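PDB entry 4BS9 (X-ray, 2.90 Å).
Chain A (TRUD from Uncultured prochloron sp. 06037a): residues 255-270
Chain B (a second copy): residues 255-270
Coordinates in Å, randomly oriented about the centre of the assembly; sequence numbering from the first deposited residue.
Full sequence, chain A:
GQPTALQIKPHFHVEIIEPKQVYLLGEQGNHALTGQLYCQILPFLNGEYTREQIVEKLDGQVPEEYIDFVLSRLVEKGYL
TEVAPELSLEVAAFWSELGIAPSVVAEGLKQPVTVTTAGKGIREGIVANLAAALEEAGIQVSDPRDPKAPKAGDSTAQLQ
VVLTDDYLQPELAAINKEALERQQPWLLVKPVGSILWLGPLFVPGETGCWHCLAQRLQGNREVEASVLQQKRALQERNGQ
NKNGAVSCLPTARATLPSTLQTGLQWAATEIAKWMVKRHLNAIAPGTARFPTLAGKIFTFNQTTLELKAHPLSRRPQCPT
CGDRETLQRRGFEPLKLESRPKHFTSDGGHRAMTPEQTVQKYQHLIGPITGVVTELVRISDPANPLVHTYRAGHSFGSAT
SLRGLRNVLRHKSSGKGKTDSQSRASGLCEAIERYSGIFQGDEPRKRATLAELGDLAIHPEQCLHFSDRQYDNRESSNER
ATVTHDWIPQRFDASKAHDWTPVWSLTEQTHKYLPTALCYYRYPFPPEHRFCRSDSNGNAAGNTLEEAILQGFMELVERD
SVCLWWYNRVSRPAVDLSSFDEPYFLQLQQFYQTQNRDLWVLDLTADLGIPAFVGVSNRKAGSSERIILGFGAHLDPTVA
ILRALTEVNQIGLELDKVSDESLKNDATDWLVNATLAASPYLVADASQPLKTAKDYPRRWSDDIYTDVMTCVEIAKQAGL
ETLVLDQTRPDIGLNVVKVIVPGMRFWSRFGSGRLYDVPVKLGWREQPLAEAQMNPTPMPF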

# COMPACT_ATOMS: atom_id res chain seq x y z
N THR A 255 -9.21 14.95 25.51
CA THR A 255 -9.06 13.74 26.30
C THR A 255 -10.42 13.33 26.86
O THR A 255 -11.01 14.06 27.67
CB THR A 255 -8.03 13.94 27.46
OG1 THR A 255 -6.84 14.59 26.98
CG2 THR A 255 -7.61 12.62 28.12
N LEU A 256 -10.94 12.20 26.40
CA LEU A 256 -12.03 11.55 27.12
C LEU A 256 -11.39 10.62 28.13
O LEU A 256 -10.28 10.16 27.91
CB LEU A 256 -12.89 10.71 26.20
CG LEU A 256 -13.44 11.37 24.95
CD1 LEU A 256 -14.26 10.34 24.20
CD2 LEU A 256 -14.30 12.55 25.32
N PRO A 257 -12.08 10.34 29.24
CA PRO A 257 -11.55 9.30 30.12
C PRO A 257 -11.28 8.01 29.38
O PRO A 257 -10.25 7.37 29.61
CB PRO A 257 -12.68 9.10 31.15
CG PRO A 257 -13.80 10.01 30.73
CD PRO A 257 -13.22 11.04 29.82
N SER A 258 -12.18 7.65 28.47
CA SER A 258 -12.04 6.42 27.69
C SER A 258 -10.77 6.41 26.83
O SER A 258 -10.13 5.38 26.70
CB SER A 258 -13.30 6.16 26.84
OG SER A 258 -13.37 6.98 25.69
N THR A 259 -10.38 7.54 26.26
CA THR A 259 -9.17 7.54 25.44
C THR A 259 -7.95 7.54 26.32
O THR A 259 -6.95 6.91 26.00
CB THR A 259 -9.09 8.74 24.48
OG1 THR A 259 -8.82 9.94 25.20
CG2 THR A 259 -10.39 8.85 23.68
N LEU A 260 -8.01 8.27 27.42
CA LEU A 260 -6.92 8.25 28.37
C LEU A 260 -6.71 6.80 28.78
O LEU A 260 -5.61 6.25 28.67
CB LEU A 260 -7.26 9.11 29.59
CG LEU A 260 -6.25 9.07 30.74
CD1 LEU A 260 -4.91 9.64 30.30
CD2 LEU A 260 -6.76 9.81 31.96
N GLN A 261 -7.80 6.16 29.20
CA GLN A 261 -7.67 4.85 29.78
C GLN A 261 -7.17 3.83 28.76
O GLN A 261 -6.49 2.88 29.11
CB GLN A 261 -8.99 4.41 30.39
CG GLN A 261 -8.86 3.64 31.69
CD GLN A 261 -8.19 4.45 32.77
OE1 GLN A 261 -8.36 5.68 32.84
NE2 GLN A 261 -7.42 3.79 33.62
N THR A 262 -7.53 4.03 27.51
CA THR A 262 -7.09 3.15 26.45
C THR A 262 -5.57 3.18 26.39
O THR A 262 -4.92 2.15 26.46
CB THR A 262 -7.72 3.55 25.10
OG1 THR A 262 -9.12 3.30 25.14
CG2 THR A 262 -7.13 2.73 23.97
N GLY A 263 -5.01 4.38 26.29
CA GLY A 263 -3.57 4.58 26.16
C GLY A 263 -2.79 3.99 27.32
O GLY A 263 -1.76 3.35 27.13
N LEU A 264 -3.27 4.20 28.53
CA LEU A 264 -2.56 3.72 29.70
C LEU A 264 -2.57 2.20 29.72
O LEU A 264 -1.58 1.53 29.98
CB LEU A 264 -3.20 4.27 30.98
CG LEU A 264 -3.19 5.79 31.16
CD1 LEU A 264 -3.83 6.17 32.49
CD2 LEU A 264 -1.78 6.32 31.12
N GLN A 265 -3.72 1.65 29.39
CA GLN A 265 -3.88 0.23 29.39
C GLN A 265 -3.06 -0.46 28.28
O GLN A 265 -2.43 -1.49 28.48
CB GLN A 265 -5.35 -0.05 29.23
CG GLN A 265 -5.73 -1.27 29.97
CD GLN A 265 -5.83 -1.05 31.46
OE1 GLN A 265 -6.32 -0.02 31.91
NE2 GLN A 265 -5.38 -2.04 32.24
N TRP A 266 -3.07 0.14 27.10
CA TRP A 266 -2.24 -0.31 26.01
C TRP A 266 -0.77 -0.29 26.40
O TRP A 266 -0.03 -1.21 26.08
CB TRP A 266 -2.46 0.60 24.82
CG TRP A 266 -1.73 0.20 23.60
CD1 TRP A 266 -1.27 -1.04 23.26
CD2 TRP A 266 -1.41 1.06 22.50
NE1 TRP A 266 -0.66 -1.00 22.03
CE2 TRP A 266 -0.73 0.28 21.54
CE3 TRP A 266 -1.61 2.42 22.25
CZ2 TRP A 266 -0.25 0.81 20.35
CZ3 TRP A 266 -1.14 2.94 21.07
CH2 TRP A 266 -0.47 2.14 20.13
N ALA A 267 -0.36 0.77 27.07
CA ALA A 267 1.02 0.89 27.52
C ALA A 267 1.38 -0.22 28.48
O ALA A 267 2.46 -0.82 28.38
CB ALA A 267 1.23 2.24 28.19
N ALA A 268 0.49 -0.50 29.43
CA ALA A 268 0.73 -1.57 30.37
C ALA A 268 0.99 -2.85 29.59
O ALA A 268 1.98 -3.54 29.84
CB ALA A 268 -0.45 -1.75 31.31
N THR A 269 0.11 -3.18 28.65
CA THR A 269 0.37 -4.35 27.83
C THR A 269 1.81 -4.32 27.32
O THR A 269 2.55 -5.29 27.45
CB THR A 269 -0.55 -4.40 26.61
OG1 THR A 269 -1.90 -4.26 27.03
CG2 THR A 269 -0.42 -5.71 25.94
N GLU A 270 2.22 -3.19 26.76
CA GLU A 270 3.49 -3.11 26.09
C GLU A 270 4.67 -3.20 27.04
O GLU A 270 5.65 -3.89 26.76
CB GLU A 270 3.56 -1.81 25.29
CG GLU A 270 2.72 -1.82 24.04
CD GLU A 270 3.09 -2.95 23.15
OE1 GLU A 270 4.31 -3.27 23.07
OE2 GLU A 270 2.19 -3.55 22.54
N THR B 255 -6.05 -13.45 27.23
CA THR B 255 -6.59 -12.19 27.75
C THR B 255 -5.72 -11.74 28.93
O THR B 255 -5.67 -12.42 29.97
CB THR B 255 -8.08 -12.35 28.20
OG1 THR B 255 -8.84 -13.05 27.19
CG2 THR B 255 -8.77 -11.01 28.46
N LEU B 256 -5.03 -10.62 28.77
CA LEU B 256 -4.48 -9.92 29.92
C LEU B 256 -5.55 -8.95 30.38
O LEU B 256 -6.36 -8.52 29.58
CB LEU B 256 -3.25 -9.12 29.55
CG LEU B 256 -2.12 -9.83 28.83
CD1 LEU B 256 -1.02 -8.83 28.58
CD2 LEU B 256 -1.61 -10.98 29.66
N PRO B 257 -5.55 -8.60 31.66
CA PRO B 257 -6.45 -7.53 32.08
C PRO B 257 -6.26 -6.28 31.24
O PRO B 257 -7.25 -5.65 30.85
CB PRO B 257 -6.05 -7.26 33.54
CG PRO B 257 -4.89 -8.16 33.83
CD PRO B 257 -4.91 -9.25 32.81
N SER B 258 -5.01 -5.95 30.93
CA SER B 258 -4.70 -4.77 30.14
C SER B 258 -5.31 -4.82 28.74
O SER B 258 -5.77 -3.81 28.23
CB SER B 258 -3.17 -4.53 30.08
OG SER B 258 -2.51 -5.41 29.18
N THR B 259 -5.36 -5.99 28.10
CA THR B 259 -5.94 -6.05 26.77
C THR B 259 -7.44 -6.02 26.86
O THR B 259 -8.11 -5.42 26.02
CB THR B 259 -5.52 -7.29 25.97
OG1 THR B 259 -6.15 -8.47 26.50
CG2 THR B 259 -3.99 -7.43 25.99
N LEU B 260 -7.99 -6.69 27.85
CA LEU B 260 -9.41 -6.64 28.07
C LEU B 260 -9.79 -5.17 28.23
O LEU B 260 -10.66 -4.64 27.52
CB LEU B 260 -9.79 -7.43 29.33
CG LEU B 260 -11.26 -7.34 29.76
CD1 LEU B 260 -12.17 -7.96 28.70
CD2 LEU B 260 -11.49 -8.01 31.10
N GLN B 261 -9.09 -4.49 29.13
CA GLN B 261 -9.49 -3.16 29.48
C GLN B 261 -9.34 -2.20 28.31
O GLN B 261 -10.09 -1.25 28.18
CB GLN B 261 -8.68 -2.67 30.68
CG GLN B 261 -9.48 -1.83 31.67
CD GLN B 261 -10.63 -2.60 32.27
OE1 GLN B 261 -10.55 -3.81 32.48
NE2 GLN B 261 -11.73 -1.90 32.53
N THR B 262 -8.38 -2.46 27.45
CA THR B 262 -8.17 -1.64 26.27
C THR B 262 -9.43 -1.70 25.41
O THR B 262 -10.00 -0.68 25.07
CB THR B 262 -6.92 -2.10 25.49
OG1 THR B 262 -5.75 -1.83 26.26
CG2 THR B 262 -6.81 -1.36 24.18
N GLY B 263 -9.86 -2.92 25.09
CA GLY B 263 -11.02 -3.14 24.22
C GLY B 263 -12.28 -2.51 24.76
O GLY B 263 -13.04 -1.89 24.02
N LEU B 264 -12.53 -2.65 26.04
CA LEU B 264 -13.75 -2.11 26.63
C LEU B 264 -13.72 -0.59 26.57
O LEU B 264 -14.69 0.08 26.23
CB LEU B 264 -13.90 -2.59 28.07
CG LEU B 264 -14.02 -4.09 28.31
CD1 LEU B 264 -14.20 -4.39 29.79
CD2 LEU B 264 -15.20 -4.64 27.54
N GLN B 265 -12.57 -0.05 26.88
CA GLN B 265 -12.41 1.38 26.89
C GLN B 265 -12.50 1.99 25.48
O GLN B 265 -13.12 3.02 25.26
CB GLN B 265 -11.08 1.67 27.52
CG GLN B 265 -11.13 2.94 28.29
CD GLN B 265 -11.85 2.79 29.61
OE1 GLN B 265 -11.69 1.80 30.30
NE2 GLN B 265 -12.63 3.81 29.98
N TRP B 266 -11.87 1.33 24.51
CA TRP B 266 -11.98 1.72 23.13
C TRP B 266 -13.43 1.69 22.68
O TRP B 266 -13.88 2.58 21.96
CB TRP B 266 -11.18 0.75 22.29
CG TRP B 266 -11.13 1.06 20.85
CD1 TRP B 266 -11.33 2.28 20.26
CD2 TRP B 266 -10.83 0.15 19.80
NE1 TRP B 266 -11.19 2.17 18.89
CE2 TRP B 266 -10.88 0.87 18.58
CE3 TRP B 266 -10.55 -1.22 19.77
CZ2 TRP B 266 -10.66 0.27 17.36
CZ3 TRP B 266 -10.33 -1.81 18.55
CH2 TRP B 266 -10.38 -1.07 17.36
N ALA B 267 -14.16 0.67 23.08
CA ALA B 267 -15.56 0.54 22.73
C ALA B 267 -16.37 1.70 23.29
O ALA B 267 -17.21 2.27 22.59
CB ALA B 267 -16.12 -0.77 23.25
N ALA B 268 -16.11 2.05 24.55
CA ALA B 268 -16.80 3.16 25.16
C ALA B 268 -16.59 4.39 24.30
O ALA B 268 -17.54 5.08 23.94
CB ALA B 268 -16.31 3.40 26.57
N THR B 269 -15.34 4.68 23.95
CA THR B 269 -15.10 5.80 23.06
C THR B 269 -16.05 5.72 21.87
O THR B 269 -16.72 6.69 21.53
CB THR B 269 -13.67 5.81 22.53
OG1 THR B 269 -12.75 5.71 23.60
CG2 THR B 269 -13.41 7.07 21.81
N GLU B 270 -16.11 4.56 21.24
CA GLU B 270 -16.83 4.42 19.99
C GLU B 270 -18.34 4.55 20.16
O GLU B 270 -19.00 5.20 19.37
CB GLU B 270 -16.48 3.08 19.35
CG GLU B 270 -15.10 3.04 18.74
CD GLU B 270 -14.93 4.12 17.73
OE1 GLU B 270 -15.91 4.42 17.00
OE2 GLU B 270 -13.82 4.70 17.67

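Two hydroxyl-to-hydroxyl hydrogen bonds, equivalent through an exact two-fold axis, tie the helices together: A:Ser258 OG lies 2.5 Å from B:Thr269 OG1, and A:Thr269 OG1 lies 2.5 Å from B:Ser258 OG. A hydroxyl can both give and accept, so either partner could be the donor. The pairing follows from the backbone arrangement. Helices 257-270 run nearly antiparallel, at 155° between their N-to-C directions, which sets the first turn of one beside the far end of the other stretch. Their axes approach to 8.1 Å, close for two helices, and at the centre A:Thr262 CA and B:Thr262 CA are 4.9 Å apart. The hydroxyls of A:Thr262 and B:Thr262 each give their proton within their own helix: A:Thr262 OG1, in the m rotamer, donates to A:Ser258 O at 2.8 Å, one turn back. The same oxygen sits 3.4 Å from B:Trp266 N, but the angle is poor and that amide already bonds to B:Thr262 O (2.8 Å). Across the axis the two threonine methyls meet, A:Thr262 CG2 to B:Thr262 CG2 at 4.1 Å. A:Gln265 and B:Gln265 have the largest covered areas in their stretches. The CA-to-CB bond of A:Gln265 points toward the partner, and its aliphatic part makes the closest approaches: A:Gln265 CG lies 3.1 Å from B:Ser258 O and 3.3 Å from B:Gln261 CB, while A:Gln265 CB lies 3.5 Å from B:Thr262 OG1. A:Gln261 also starts toward the partner, but its end leads away. Small side chains accompany the hydroxyl pair, with A:Ser258 CB 4.1 Å from B:Ala268 CB. Farther out, A:Leu256 CD1 touches B:Thr269 CG2 at 4.1 Å. A:Leu256 is the N-cap residue; A:Thr259 OG1 donates to A:Leu256 O at 3.1 Å. In all, 685 Å² is buried between the stretches.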